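Local coordinates for protein cytochrome CH (Methylobacterium extorquens, PDB 1QN2) that carries electrons through a covalently held heme c, probably as a soluble class I cytochrome c that serves the methanol-oxidising electron transport chain, at residues Ala67-Lys72 with Thr76-Pro81; His18-Asn23 with Ala94-Lys99; Pro81-Pro86 with Asp90-Tyr95; Lys63-Leu66 with Lys72-Gly75. All blocks are in the same frame, centred on the assembly; numbering follows the deposited sequence.

Contact 1: Ala67-Lys72 with Thr76-Pro81; sequences ADPKKK and TKMVFP. With HEC (heme c), chain D.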
# COMPACT_ATOMS: atom_id res chain seq x y z
N ALA A 67 8.50 -2.49 -0.05
CA ALA A 67 9.80 -2.98 0.44
C ALA A 67 10.36 -2.08 1.53
O ALA A 67 11.02 -2.55 2.46
CB ALA A 67 10.78 -3.08 -0.73
N ASP A 68 10.10 -0.79 1.43
CA ASP A 68 10.60 0.18 2.43
C ASP A 68 9.87 1.51 2.21
O ASP A 68 10.30 2.33 1.41
CB ASP A 68 12.10 0.41 2.13
CG ASP A 68 12.83 1.05 3.30
OD1 ASP A 68 12.17 1.72 4.11
OD2 ASP A 68 14.06 0.88 3.40
N PRO A 69 8.75 1.69 2.93
CA PRO A 69 7.92 2.87 2.84
C PRO A 69 8.64 4.18 3.05
O PRO A 69 8.54 5.09 2.21
CB PRO A 69 6.85 2.66 3.91
CG PRO A 69 6.97 1.27 4.38
CD PRO A 69 8.19 0.65 3.81
N LYS A 70 9.38 4.35 4.14
CA LYS A 70 10.08 5.60 4.41
C LYS A 70 11.17 5.92 3.43
O LYS A 70 11.52 7.10 3.25
CB LYS A 70 10.56 5.68 5.85
CG LYS A 70 11.71 4.72 6.16
CD LYS A 70 11.96 4.67 7.66
CE LYS A 70 13.17 3.81 7.98
NZ LYS A 70 13.19 3.39 9.41
N LYS A 71 11.75 4.93 2.76
CA LYS A 71 12.81 5.29 1.79
C LYS A 71 12.17 5.76 0.49
O LYS A 71 12.72 6.57 -0.24
CB LYS A 71 13.71 4.08 1.53
CG LYS A 71 14.59 4.21 0.31
CD LYS A 71 15.05 2.84 -0.16
CE LYS A 71 15.92 2.93 -1.40
NZ LYS A 71 17.15 2.10 -1.29
N LYS A 72 10.98 5.24 0.20
CA LYS A 72 10.26 5.61 -1.03
C LYS A 72 9.63 6.99 -0.86
O LYS A 72 9.59 7.82 -1.77
CB LYS A 72 9.13 4.58 -1.26
CG LYS A 72 8.30 4.87 -2.50
CD LYS A 72 9.21 4.95 -3.72
CE LYS A 72 8.36 5.00 -4.99
NZ LYS A 72 9.24 5.03 -6.19
N THR A 76 6.57 9.77 5.30
CA THR A 76 5.21 9.20 5.33
C THR A 76 4.80 8.84 6.75
O THR A 76 5.65 8.54 7.61
CB THR A 76 5.16 7.91 4.47
OG1 THR A 76 3.87 7.29 4.66
CG2 THR A 76 6.24 6.94 4.93
N LYS A 77 3.50 8.84 7.04
CA LYS A 77 3.11 8.46 8.40
C LYS A 77 2.84 6.97 8.49
O LYS A 77 2.37 6.44 9.50
CB LYS A 77 2.00 9.29 8.95
CG LYS A 77 0.68 9.30 8.20
CD LYS A 77 -0.32 10.18 8.96
CE LYS A 77 -1.52 10.52 8.10
NZ LYS A 77 -2.55 11.25 8.90
N MET A 78 3.12 6.24 7.40
CA MET A 78 2.91 4.78 7.47
C MET A 78 4.12 4.15 8.19
O MET A 78 5.17 3.98 7.57
CB MET A 78 2.84 4.20 6.05
CG MET A 78 2.76 2.65 6.13
SD MET A 78 2.09 1.98 4.56
CE MET A 78 3.16 0.54 4.48
N VAL A 79 3.93 3.84 9.46
CA VAL A 79 4.99 3.24 10.28
C VAL A 79 4.97 1.71 10.07
O VAL A 79 4.19 1.01 10.70
CB VAL A 79 4.76 3.53 11.77
CG1 VAL A 79 5.91 2.95 12.60
CG2 VAL A 79 4.64 5.04 11.99
N PHE A 80 5.84 1.27 9.18
CA PHE A 80 5.98 -0.15 8.81
C PHE A 80 7.36 -0.35 8.18
O PHE A 80 7.72 0.38 7.27
CB PHE A 80 4.89 -0.51 7.80
CG PHE A 80 4.85 -1.95 7.37
CD1 PHE A 80 4.53 -2.95 8.27
CD2 PHE A 80 5.11 -2.30 6.06
CE1 PHE A 80 4.48 -4.27 7.85
CE2 PHE A 80 5.08 -3.61 5.62
CZ PHE A 80 4.73 -4.59 6.54
N PRO A 81 8.12 -1.34 8.68
CA PRO A 81 9.46 -1.64 8.21
C PRO A 81 9.56 -2.00 6.75
O PRO A 81 10.60 -1.75 6.12
CB PRO A 81 9.93 -2.77 9.11
CG PRO A 81 8.75 -3.22 9.87
CD PRO A 81 7.78 -2.08 9.91
FE HEC D . -0.16 1.18 4.88
CHA HEC D . -0.69 4.19 3.32
CHB HEC D . -0.35 -0.42 1.84
CHC HEC D . 1.05 -1.72 6.32
CHD HEC D . -0.52 2.60 7.91
NA HEC D . -0.50 1.78 2.91
C1A HEC D . -0.66 3.08 2.49
C2A HEC D . -0.76 3.04 1.13
C3A HEC D . -0.67 1.75 0.71
C4A HEC D . -0.50 0.96 1.82
CMA HEC D . -0.77 1.41 -0.77
CAA HEC D . -0.97 4.22 0.21
CBA HEC D . -2.47 4.42 -0.01
CGA HEC D . -2.84 5.70 -0.74
O1A HEC D . -2.00 6.35 -1.42
O2A HEC D . -4.06 5.88 -1.00
NB HEC D . 0.23 -0.75 4.22
C1B HEC D . 0.03 -1.17 2.93
C2B HEC D . 0.17 -2.54 2.94
C3B HEC D . 0.66 -2.92 4.17
C4B HEC D . 0.63 -1.80 4.99
CMB HEC D . 0.05 -3.55 1.81
CAB HEC D . 1.11 -4.21 4.47
CBB HEC D . 2.28 -4.72 3.90
NC HEC D . 0.24 0.56 6.81
C1C HEC D . 0.66 -0.69 7.18
C2C HEC D . 0.62 -0.71 8.56
C3C HEC D . 0.15 0.50 9.02
C4C HEC D . -0.06 1.29 7.91
CMC HEC D . 0.91 -1.78 9.60
CAC HEC D . -0.06 0.84 10.36
CBC HEC D . 0.92 0.69 11.35
ND HEC D . -0.56 3.10 5.51
C1D HEC D . -0.60 3.44 6.82
C2D HEC D . -0.76 4.81 6.86
C3D HEC D . -0.83 5.26 5.58
C4D HEC D . -0.68 4.20 4.71
CMD HEC D . -0.87 5.79 8.01
CAD HEC D . -0.94 6.70 5.14
CBD HEC D . 0.53 7.07 4.88
CGD HEC D . 0.75 8.57 4.73
O1D HEC D . 1.95 8.96 4.65
O2D HEC D . -0.19 9.38 4.60
O HOH W 1 9.74 2.14 6.40

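Contact 2: His18-Asn23 with Ala94-Lys99; sequences HNFEKN and AYLKTK. With HEC (heme c), chain D.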
# COMPACT_ATOMS: atom_id res chain seq x y z
N HIS A 18 -5.18 -1.40 7.86
CA HIS A 18 -5.92 -1.25 6.60
C HIS A 18 -7.00 -2.34 6.45
O HIS A 18 -6.86 -3.44 6.95
CB HIS A 18 -4.92 -1.45 5.43
CG HIS A 18 -3.95 -0.34 5.23
ND1 HIS A 18 -4.32 0.92 4.82
CD2 HIS A 18 -2.60 -0.31 5.38
CE1 HIS A 18 -3.25 1.68 4.72
NE2 HIS A 18 -2.19 0.97 5.06
N ASN A 19 -8.03 -1.96 5.72
CA ASN A 19 -9.19 -2.72 5.34
C ASN A 19 -9.72 -2.27 3.99
O ASN A 19 -9.20 -1.27 3.45
CB ASN A 19 -10.25 -2.84 6.38
CG ASN A 19 -11.24 -1.71 6.45
OD1 ASN A 19 -11.98 -1.44 5.50
ND2 ASN A 19 -11.26 -1.03 7.59
N PHE A 20 -10.71 -2.93 3.39
CA PHE A 20 -11.15 -2.44 2.09
C PHE A 20 -12.50 -1.78 2.11
O PHE A 20 -13.09 -1.55 1.06
CB PHE A 20 -11.09 -3.56 1.05
CG PHE A 20 -9.72 -4.17 0.92
CD1 PHE A 20 -9.35 -5.22 1.73
CD2 PHE A 20 -8.83 -3.67 -0.02
CE1 PHE A 20 -8.11 -5.82 1.59
CE2 PHE A 20 -7.57 -4.24 -0.15
CZ PHE A 20 -7.22 -5.31 0.66
N GLU A 21 -13.00 -1.46 3.30
CA GLU A 21 -14.30 -0.84 3.42
C GLU A 21 -14.28 0.48 4.16
O GLU A 21 -15.13 1.35 3.92
CB GLU A 21 -15.29 -1.81 4.06
N LYS A 22 -13.33 0.70 5.08
CA LYS A 22 -13.38 2.00 5.77
C LYS A 22 -11.98 2.44 6.20
O LYS A 22 -11.05 1.64 6.29
CB LYS A 22 -14.25 1.83 7.04
CG LYS A 22 -13.69 0.75 7.96
CD LYS A 22 -14.79 0.04 8.73
CE LYS A 22 -15.09 0.74 10.04
NZ LYS A 22 -15.83 -0.14 10.99
N ASN A 23 -11.87 3.73 6.49
CA ASN A 23 -10.62 4.32 6.96
C ASN A 23 -10.45 4.05 8.47
O ASN A 23 -11.43 4.09 9.21
CB ASN A 23 -10.67 5.85 6.76
CG ASN A 23 -10.53 6.28 5.32
OD1 ASN A 23 -9.88 5.61 4.51
ND2 ASN A 23 -11.13 7.41 4.98
N ALA A 94 -0.72 -8.81 -6.03
CA ALA A 94 -1.76 -9.57 -6.79
C ALA A 94 -3.05 -9.54 -5.98
O ALA A 94 -4.18 -9.46 -6.48
CB ALA A 94 -1.25 -11.02 -6.89
N TYR A 95 -2.88 -9.61 -4.66
CA TYR A 95 -4.05 -9.59 -3.78
C TYR A 95 -4.79 -8.27 -3.84
O TYR A 95 -6.02 -8.25 -3.93
CB TYR A 95 -3.64 -9.94 -2.36
CG TYR A 95 -4.75 -9.77 -1.34
CD1 TYR A 95 -5.94 -10.48 -1.50
CD2 TYR A 95 -4.63 -8.90 -0.27
CE1 TYR A 95 -6.97 -10.32 -0.59
CE2 TYR A 95 -5.64 -8.75 0.67
CZ TYR A 95 -6.82 -9.46 0.48
OH TYR A 95 -7.88 -9.34 1.35
N LEU A 96 -4.05 -7.16 -3.81
CA LEU A 96 -4.62 -5.83 -3.86
C LEU A 96 -5.43 -5.60 -5.13
O LEU A 96 -6.45 -4.92 -5.13
CB LEU A 96 -3.52 -4.77 -3.76
CG LEU A 96 -2.75 -4.66 -2.44
CD1 LEU A 96 -1.74 -3.50 -2.53
CD2 LEU A 96 -3.71 -4.42 -1.29
N LYS A 97 -4.95 -6.17 -6.24
CA LYS A 97 -5.65 -6.01 -7.50
C LYS A 97 -7.05 -6.61 -7.44
O LYS A 97 -7.97 -6.14 -8.10
CB LYS A 97 -4.85 -6.63 -8.64
CG LYS A 97 -3.61 -5.85 -9.04
CD LYS A 97 -2.99 -6.43 -10.30
CE LYS A 97 -1.68 -5.80 -10.71
NZ LYS A 97 -1.14 -6.44 -11.94
N THR A 98 -7.22 -7.66 -6.63
CA THR A 98 -8.52 -8.30 -6.51
C THR A 98 -9.52 -7.42 -5.77
O THR A 98 -10.72 -7.66 -5.89
CB THR A 98 -8.46 -9.67 -5.84
OG1 THR A 98 -8.28 -9.53 -4.43
CG2 THR A 98 -7.37 -10.54 -6.43
N LYS A 99 -9.02 -6.44 -5.03
CA LYS A 99 -9.88 -5.54 -4.27
C LYS A 99 -10.20 -4.28 -5.06
O LYS A 99 -9.76 -3.17 -4.76
CB LYS A 99 -9.25 -5.20 -2.93
CG LYS A 99 -9.86 -5.96 -1.76
CD LYS A 99 -9.70 -7.47 -1.93
CE LYS A 99 -10.78 -8.18 -1.11
NZ LYS A 99 -11.95 -7.26 -0.95
FE HEC D . -0.16 1.18 4.88
CHA HEC D . -0.69 4.19 3.32
CHB HEC D . -0.35 -0.42 1.84
CHC HEC D . 1.05 -1.72 6.32
CHD HEC D . -0.52 2.60 7.91
NA HEC D . -0.50 1.78 2.91
C1A HEC D . -0.66 3.08 2.49
C2A HEC D . -0.76 3.04 1.13
C3A HEC D . -0.67 1.75 0.71
C4A HEC D . -0.50 0.96 1.82
CMA HEC D . -0.77 1.41 -0.77
CAA HEC D . -0.97 4.22 0.21
CBA HEC D . -2.47 4.42 -0.01
CGA HEC D . -2.84 5.70 -0.74
O1A HEC D . -2.00 6.35 -1.42
O2A HEC D . -4.06 5.88 -1.00
NB HEC D . 0.23 -0.75 4.22
C1B HEC D . 0.03 -1.17 2.93
C2B HEC D . 0.17 -2.54 2.94
C3B HEC D . 0.66 -2.92 4.17
C4B HEC D . 0.63 -1.80 4.99
CMB HEC D . 0.05 -3.55 1.81
CAB HEC D . 1.11 -4.21 4.47
CBB HEC D . 2.28 -4.72 3.90
NC HEC D . 0.24 0.56 6.81
C1C HEC D . 0.66 -0.69 7.18
C2C HEC D . 0.62 -0.71 8.56
C3C HEC D . 0.15 0.50 9.02
C4C HEC D . -0.06 1.29 7.91
CMC HEC D . 0.91 -1.78 9.60
CAC HEC D . -0.06 0.84 10.36
CBC HEC D . 0.92 0.69 11.35
ND HEC D . -0.56 3.10 5.51
C1D HEC D . -0.60 3.44 6.82
C2D HEC D . -0.76 4.81 6.86
C3D HEC D . -0.83 5.26 5.58
C4D HEC D . -0.68 4.20 4.71
CMD HEC D . -0.87 5.79 8.01
CAD HEC D . -0.94 6.70 5.14
CBD HEC D . 0.53 7.07 4.88
CGD HEC D . 0.75 8.57 4.73
O1D HEC D . 1.95 8.96 4.65
O2D HEC D . -0.19 9.38 4.60

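Contact 3: Pro81-Pro86 with Asp90-Tyr95; sequences PGISDP and DDIIAY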
# COMPACT_ATOMS: atom_id res chain seq x y z
N PRO A 81 8.12 -1.34 8.68
CA PRO A 81 9.46 -1.64 8.21
C PRO A 81 9.56 -2.00 6.75
O PRO A 81 10.60 -1.75 6.12
CB PRO A 81 9.93 -2.77 9.11
CG PRO A 81 8.75 -3.22 9.87
CD PRO A 81 7.78 -2.08 9.91
N GLY A 82 8.51 -2.58 6.18
CA GLY A 82 8.60 -2.95 4.77
C GLY A 82 8.77 -4.46 4.66
O GLY A 82 9.15 -5.12 5.62
N ILE A 83 8.45 -4.99 3.49
CA ILE A 83 8.60 -6.44 3.24
C ILE A 83 9.87 -6.65 2.41
O ILE A 83 9.97 -6.17 1.29
CB ILE A 83 7.39 -6.96 2.44
CG1 ILE A 83 6.08 -6.55 3.11
CG2 ILE A 83 7.46 -8.47 2.25
CD1 ILE A 83 5.51 -7.59 4.05
N SER A 84 10.83 -7.36 2.99
CA SER A 84 12.10 -7.64 2.38
C SER A 84 12.10 -8.78 1.40
O SER A 84 13.10 -9.00 0.70
CB SER A 84 13.20 -7.83 3.44
OG SER A 84 13.97 -6.63 3.54
N ASP A 85 11.00 -9.52 1.30
CA ASP A 85 10.91 -10.64 0.34
C ASP A 85 10.11 -10.19 -0.88
O ASP A 85 8.90 -10.01 -0.81
CB ASP A 85 10.21 -11.82 1.02
CG ASP A 85 10.16 -13.05 0.13
OD1 ASP A 85 10.05 -12.90 -1.11
OD2 ASP A 85 10.22 -14.17 0.68
N PRO A 86 10.81 -9.98 -2.01
CA PRO A 86 10.24 -9.49 -3.25
C PRO A 86 9.06 -10.31 -3.74
O PRO A 86 8.08 -9.75 -4.23
CB PRO A 86 11.38 -9.49 -4.24
CG PRO A 86 12.54 -10.09 -3.57
CD PRO A 86 12.25 -10.25 -2.12
N ASP A 90 5.15 -9.12 -4.39
CA ASP A 90 4.40 -9.37 -5.62
C ASP A 90 3.05 -10.04 -5.27
O ASP A 90 2.03 -9.65 -5.84
CB ASP A 90 5.18 -10.30 -6.55
CG ASP A 90 6.22 -9.63 -7.40
OD1 ASP A 90 6.08 -8.43 -7.71
OD2 ASP A 90 7.20 -10.31 -7.77
N ASP A 91 3.11 -10.99 -4.36
CA ASP A 91 1.88 -11.71 -3.94
C ASP A 91 0.88 -10.72 -3.36
O ASP A 91 -0.31 -10.73 -3.66
CB ASP A 91 2.23 -12.78 -2.91
CG ASP A 91 2.97 -13.95 -3.57
OD1 ASP A 91 2.92 -14.03 -4.80
OD2 ASP A 91 3.58 -14.75 -2.84
N ILE A 92 1.39 -9.84 -2.50
CA ILE A 92 0.51 -8.83 -1.90
C ILE A 92 -0.12 -7.97 -2.98
O ILE A 92 -1.32 -7.66 -2.96
CB ILE A 92 1.28 -7.96 -0.90
CG1 ILE A 92 1.67 -8.78 0.33
CG2 ILE A 92 0.48 -6.73 -0.51
CD1 ILE A 92 2.42 -8.13 1.43
N ILE A 93 0.67 -7.57 -3.98
CA ILE A 93 0.12 -6.75 -5.05
C ILE A 93 -0.93 -7.51 -5.84
O ILE A 93 -1.95 -6.97 -6.30
CB ILE A 93 1.22 -6.21 -5.98
CG1 ILE A 93 2.14 -5.25 -5.19
CG2 ILE A 93 0.62 -5.47 -7.16
CD1 ILE A 93 3.51 -5.06 -5.81
N ALA A 94 -0.72 -8.81 -6.03
CA ALA A 94 -1.76 -9.57 -6.79
C ALA A 94 -3.05 -9.54 -5.98
O ALA A 94 -4.18 -9.46 -6.48
CB ALA A 94 -1.25 -11.02 -6.89
N TYR A 95 -2.88 -9.61 -4.66
CA TYR A 95 -4.05 -9.59 -3.78
C TYR A 95 -4.79 -8.27 -3.84
O TYR A 95 -6.02 -8.25 -3.93
CB TYR A 95 -3.64 -9.94 -2.36
CG TYR A 95 -4.75 -9.77 -1.34
CD1 TYR A 95 -5.94 -10.48 -1.50
CD2 TYR A 95 -4.63 -8.90 -0.27
CE1 TYR A 95 -6.97 -10.32 -0.59
CE2 TYR A 95 -5.64 -8.75 0.67
CZ TYR A 95 -6.82 -9.46 0.48
OH TYR A 95 -7.88 -9.34 1.35

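Contact 4: Lys63-Leu66 with Lys72-Gly75; sequences KQWL and KVPG. With HEC (heme c), chain D.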
# COMPACT_ATOMS: atom_id res chain seq x y z
N LYS A 63 5.82 -1.76 -5.52
CA LYS A 63 6.89 -2.69 -5.16
C LYS A 63 7.90 -1.98 -4.25
O LYS A 63 8.27 -2.48 -3.20
CB LYS A 63 7.62 -3.16 -6.43
CG LYS A 63 7.64 -4.65 -6.65
CD LYS A 63 7.65 -4.95 -8.15
CE LYS A 63 7.95 -6.41 -8.43
NZ LYS A 63 8.27 -6.63 -9.87
N GLN A 64 8.34 -0.79 -4.69
CA GLN A 64 9.31 -0.06 -3.87
C GLN A 64 8.72 0.35 -2.54
O GLN A 64 9.35 0.20 -1.49
CB GLN A 64 9.86 1.13 -4.65
CG GLN A 64 10.50 0.64 -5.96
CD GLN A 64 11.04 1.77 -6.80
OE1 GLN A 64 10.88 2.95 -6.47
NE2 GLN A 64 11.70 1.42 -7.90
N TRP A 65 7.50 0.87 -2.57
CA TRP A 65 6.77 1.32 -1.39
C TRP A 65 6.63 0.24 -0.34
O TRP A 65 6.85 0.47 0.86
CB TRP A 65 5.40 1.85 -1.80
CG TRP A 65 4.42 2.15 -0.72
CD1 TRP A 65 3.25 1.49 -0.45
CD2 TRP A 65 4.49 3.24 0.20
NE1 TRP A 65 2.60 2.10 0.60
CE2 TRP A 65 3.34 3.18 1.02
CE3 TRP A 65 5.41 4.28 0.41
CZ2 TRP A 65 3.10 4.10 2.03
CZ3 TRP A 65 5.17 5.19 1.41
CH2 TRP A 65 4.02 5.10 2.21
N LEU A 66 6.25 -0.98 -0.74
CA LEU A 66 6.11 -2.03 0.26
C LEU A 66 7.44 -2.54 0.76
O LEU A 66 7.55 -2.99 1.91
CB LEU A 66 5.25 -3.18 -0.28
CG LEU A 66 3.81 -2.82 -0.67
CD1 LEU A 66 2.96 -4.07 -0.94
CD2 LEU A 66 3.12 -2.02 0.44
N LYS A 72 10.98 5.24 0.20
CA LYS A 72 10.26 5.61 -1.03
C LYS A 72 9.63 6.99 -0.86
O LYS A 72 9.59 7.82 -1.77
CB LYS A 72 9.13 4.58 -1.26
CG LYS A 72 8.30 4.87 -2.50
CD LYS A 72 9.21 4.95 -3.72
CE LYS A 72 8.36 5.00 -4.99
NZ LYS A 72 9.24 5.03 -6.19
N VAL A 73 9.11 7.21 0.34
CA VAL A 73 8.46 8.50 0.62
C VAL A 73 8.88 9.01 1.99
O VAL A 73 8.18 8.87 2.99
CB VAL A 73 6.92 8.38 0.57
CG1 VAL A 73 6.32 9.76 0.92
CG2 VAL A 73 6.47 8.01 -0.86
N PRO A 74 10.08 9.61 2.03
CA PRO A 74 10.54 10.12 3.34
C PRO A 74 9.48 11.03 3.95
O PRO A 74 8.96 11.93 3.29
CB PRO A 74 11.79 10.92 2.98
CG PRO A 74 12.30 10.22 1.74
CD PRO A 74 11.02 9.90 0.94
N GLY A 75 9.17 10.75 5.21
CA GLY A 75 8.17 11.53 5.91
C GLY A 75 6.78 10.94 5.91
O GLY A 75 5.87 11.54 6.47
FE HEC D . -0.16 1.18 4.88
CHA HEC D . -0.69 4.19 3.32
CHB HEC D . -0.35 -0.42 1.84
CHC HEC D . 1.05 -1.72 6.32
CHD HEC D . -0.52 2.60 7.91
NA HEC D . -0.50 1.78 2.91
C1A HEC D . -0.66 3.08 2.49
C2A HEC D . -0.76 3.04 1.13
C3A HEC D . -0.67 1.75 0.71
C4A HEC D . -0.50 0.96 1.82
CMA HEC D . -0.77 1.41 -0.77
CAA HEC D . -0.97 4.22 0.21
CBA HEC D . -2.47 4.42 -0.01
CGA HEC D . -2.84 5.70 -0.74
O1A HEC D . -2.00 6.35 -1.42
O2A HEC D . -4.06 5.88 -1.00
NB HEC D . 0.23 -0.75 4.22
C1B HEC D . 0.03 -1.17 2.93
C2B HEC D . 0.17 -2.54 2.94
C3B HEC D . 0.66 -2.92 4.17
C4B HEC D . 0.63 -1.80 4.99
CMB HEC D . 0.05 -3.55 1.81
CAB HEC D . 1.11 -4.21 4.47
CBB HEC D . 2.28 -4.72 3.90
NC HEC D . 0.24 0.56 6.81
C1C HEC D . 0.66 -0.69 7.18
C2C HEC D . 0.62 -0.71 8.56
C3C HEC D . 0.15 0.50 9.02
C4C HEC D . -0.06 1.29 7.91
CMC HEC D . 0.91 -1.78 9.60
CAC HEC D . -0.06 0.84 10.36
CBC HEC D . 0.92 0.69 11.35
ND HEC D . -0.56 3.10 5.51
C1D HEC D . -0.60 3.44 6.82
C2D HEC D . -0.76 4.81 6.86
C3D HEC D . -0.83 5.26 5.58
C4D HEC D . -0.68 4.20 4.71
CMD HEC D . -0.87 5.79 8.01
CAD HEC D . -0.94 6.70 5.14
CBD HEC D . 0.53 7.07 4.88
CGD HEC D . 0.75 8.57 4.73
O1D HEC D . 1.95 8.96 4.65
O2D HEC D . -0.19 9.38 4.60

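Contact 1: Ala67-Lys72 with Thr76-Pro81
The F80 ring lies between heme and proline: over one face sits the heme meso carbon CHC, 3.9 Å above the plane and displaced toward the rim, while CG of P69 meets the ring at its edge, near its plane, 4.4 Å from F80 CD2. Farther along the ring, F80 CE2 comes to 3.5 Å from CBB of the heme's former vinyl group. P69 also presses its CG on the carbonyl O of F80 and, 3.9 Å away, on CE of M78, the two side chains crossing at about a right angle. This is the methionine loop of a class I cytochrome c: SD of M78 binds the iron at 2.4 Å, with H18 on the other side of the heme. CG of M78 stands anti to its backbone N (chi1 174°), and a bend at chi3 turns CE back to P69. Losing the ring to an alanine here would probably open a gap between P69 and the heme edge. The loop is also tied at its start, where T76 OG1 closes an ST turn by accepting from M78 N (3.0 Å) and donates to the propionate O1D, which also takes K77 N at 2.9 Å. T76 CG2 meanwhile rests against CA of K70. Between loop and helix a water gives a hydrogen to F80 O, 2.8 Å away, and accepts from K70 N.

Contact 2: His18-Asn23 with Ala94-Lys99
F20 meets K99, Y95 and L96 with its ring, and its CB already points toward the C-terminal segment. With CG anti to the carbonyl carbon (chi1 -57°), the ring swings out beside the helix. One face takes the aliphatic part of K99, whose CB and CG lie across CD2 and CE2; the model is too tight there for the exact spacing to mean anything. Bends at chi2 and chi4 then bring K99 NZ over the same ring in an off-centre cation-pi contact, 4.6 Å from the centroid and 29° off the normal. Farther out, CE2 meets L96 CD2 near the ring plane at 4.0 Å. CE1 comes to 3.5 Å from Y95 OH, and CZ, the tip, reaches Y95 CE2 at 3.8 Å; the planes of the F20 and Y95 rings stand at 88° but meet obliquely. A serine in place of F20 would probably take away the surface under the K99 chain and leave a gap beside Y95 and L96. Two residues before F20, H18 gives NE2 to the heme iron at 2.0 Å, and N19 OD1 accepts from K22 N on a lone pair in the carbonyl plane, an Asx motif that curls the loop. The contact thus joins the loop of H18 to the C-terminal part of helix 86-98 and K99, with F11, just past helix 4-10, meeting both aromatic rings, edge-to-face on Y95.

Contact 3: Pro81-Pro86 with Asp90-Tyr95
I83 and I92 reach for each other tip to tip, CD1 to CD1 at 4.1 Å, and this is where the side chains of the two segments meet. Both isoleucines set CG1 anti to the carbonyl carbon and CG2 anti to the backbone N, yet they differ one bond farther out. In I92 the chain is fully extended (chi2 -180°), which pushes CD1 out from the helix; in I83 it is turned well away from a staggered position (chi2 -94°), an unusual conformation for an isoleucine, and CD1 is folded to one side. On the helix, I92 also touches L66 of helix 59-67, A10 of helix 4-10 and the heme, so its methyl groups form part of the heme pocket wall.

The loop P81-D85 leads into helix 86-98, the C-terminal helix of the cytochrome c fold, with D85 at the N-cap position, and D90-Y95 lies further along it. The side chain of D85 accepts from the backbone N of K88, with a weaker bond from K87, so its carboxylate sits where it would probably be favoured by the helix dipole. One turn on, D90 N donates to P86 O at 3.0 Å with an N-H...O angle of 157°, an ordinary i to i+4 helical bond. The D90 side chain, with CG beside its own backbone N, lies next to that carbonyl, D90 CG 3.7 Å from P86 O, and has a long, weak ion pair with K63. At G82 a CB would collide with the carbonyl O of P81, which favours glycine, and I83 follows with its backbone bonded to L66.

Contact 4: Lys63-Leu66 with Lys72-Gly75
The tryptophan on helix 59-67 is part of the heme crevice of this class I cytochrome c, and the chain leaving helix 69-72 packs behind it. W65 sets its indole edge-on to the porphyrin: NE1 lies 3.3 Å from the heme C3A, and pyrrole nitrogen NA is in the plane of the ring system. The CE3-CZ3 edge of the indole is turned to the other segment, where CZ3 meets V73 CB obliquely at 3.7 Å and CE3 lies 4.1 Å from K72 CB, close to the ring plane. CG of W65 is anti to the backbone N (chi1 170°), which carries the indole off the helix between heme and V73. V73, the first residue past helix 69-72 to leave helical angles, is buried: its CG2 lies against CZ3 and CE3 of the indole, and the side chain also touches A49 and L50 of helix 48-53. W65 itself meets W57, T76 and M78, so the indole lies among the residues around the methionine side of the heme. L66, next in the chain, gives its CD2 to the heme methyl CMB at 3.7 Å.

Toward the surface the chemistry turns polar. K72 lays CG on W65 CA, 4.0 Å away, crossing the tryptophan at about a right angle, then bends at chi2 and crosses Q64 at a slant. Its ammonium is shared between D61, in a salt bridge, and Q64, whose extended chain presents its amide oxygen: K72 NZ donates to Q64 OE1 at 2.7 Å, tilted 30° from the carbonyl plane.

Overall arrangement
Contacts 1 and 4 are neighbours, their centres about 5 Å apart: they share K72, and W65 of contact 4 packs on T76 and M78 of contact 1, both building the methionine side of the heme. Contact 2 lies across the chain's centre, its own centre about 18 Å from theirs, and brings the histidine. Contact 3 shares helix 86-98 with contact 2 and P81 with contact 1, and touches contact 4 through I92 on L66. All are partly buried: P69 and M78, L96, I92, and W65 with V73 lie inside, lysines and P86 at the surface. Contact 1 adds iron and propionate bonds, contact 2 is aromatic and cationic, contact 3 largely aliphatic, and contact 4 runs from indole to lysine.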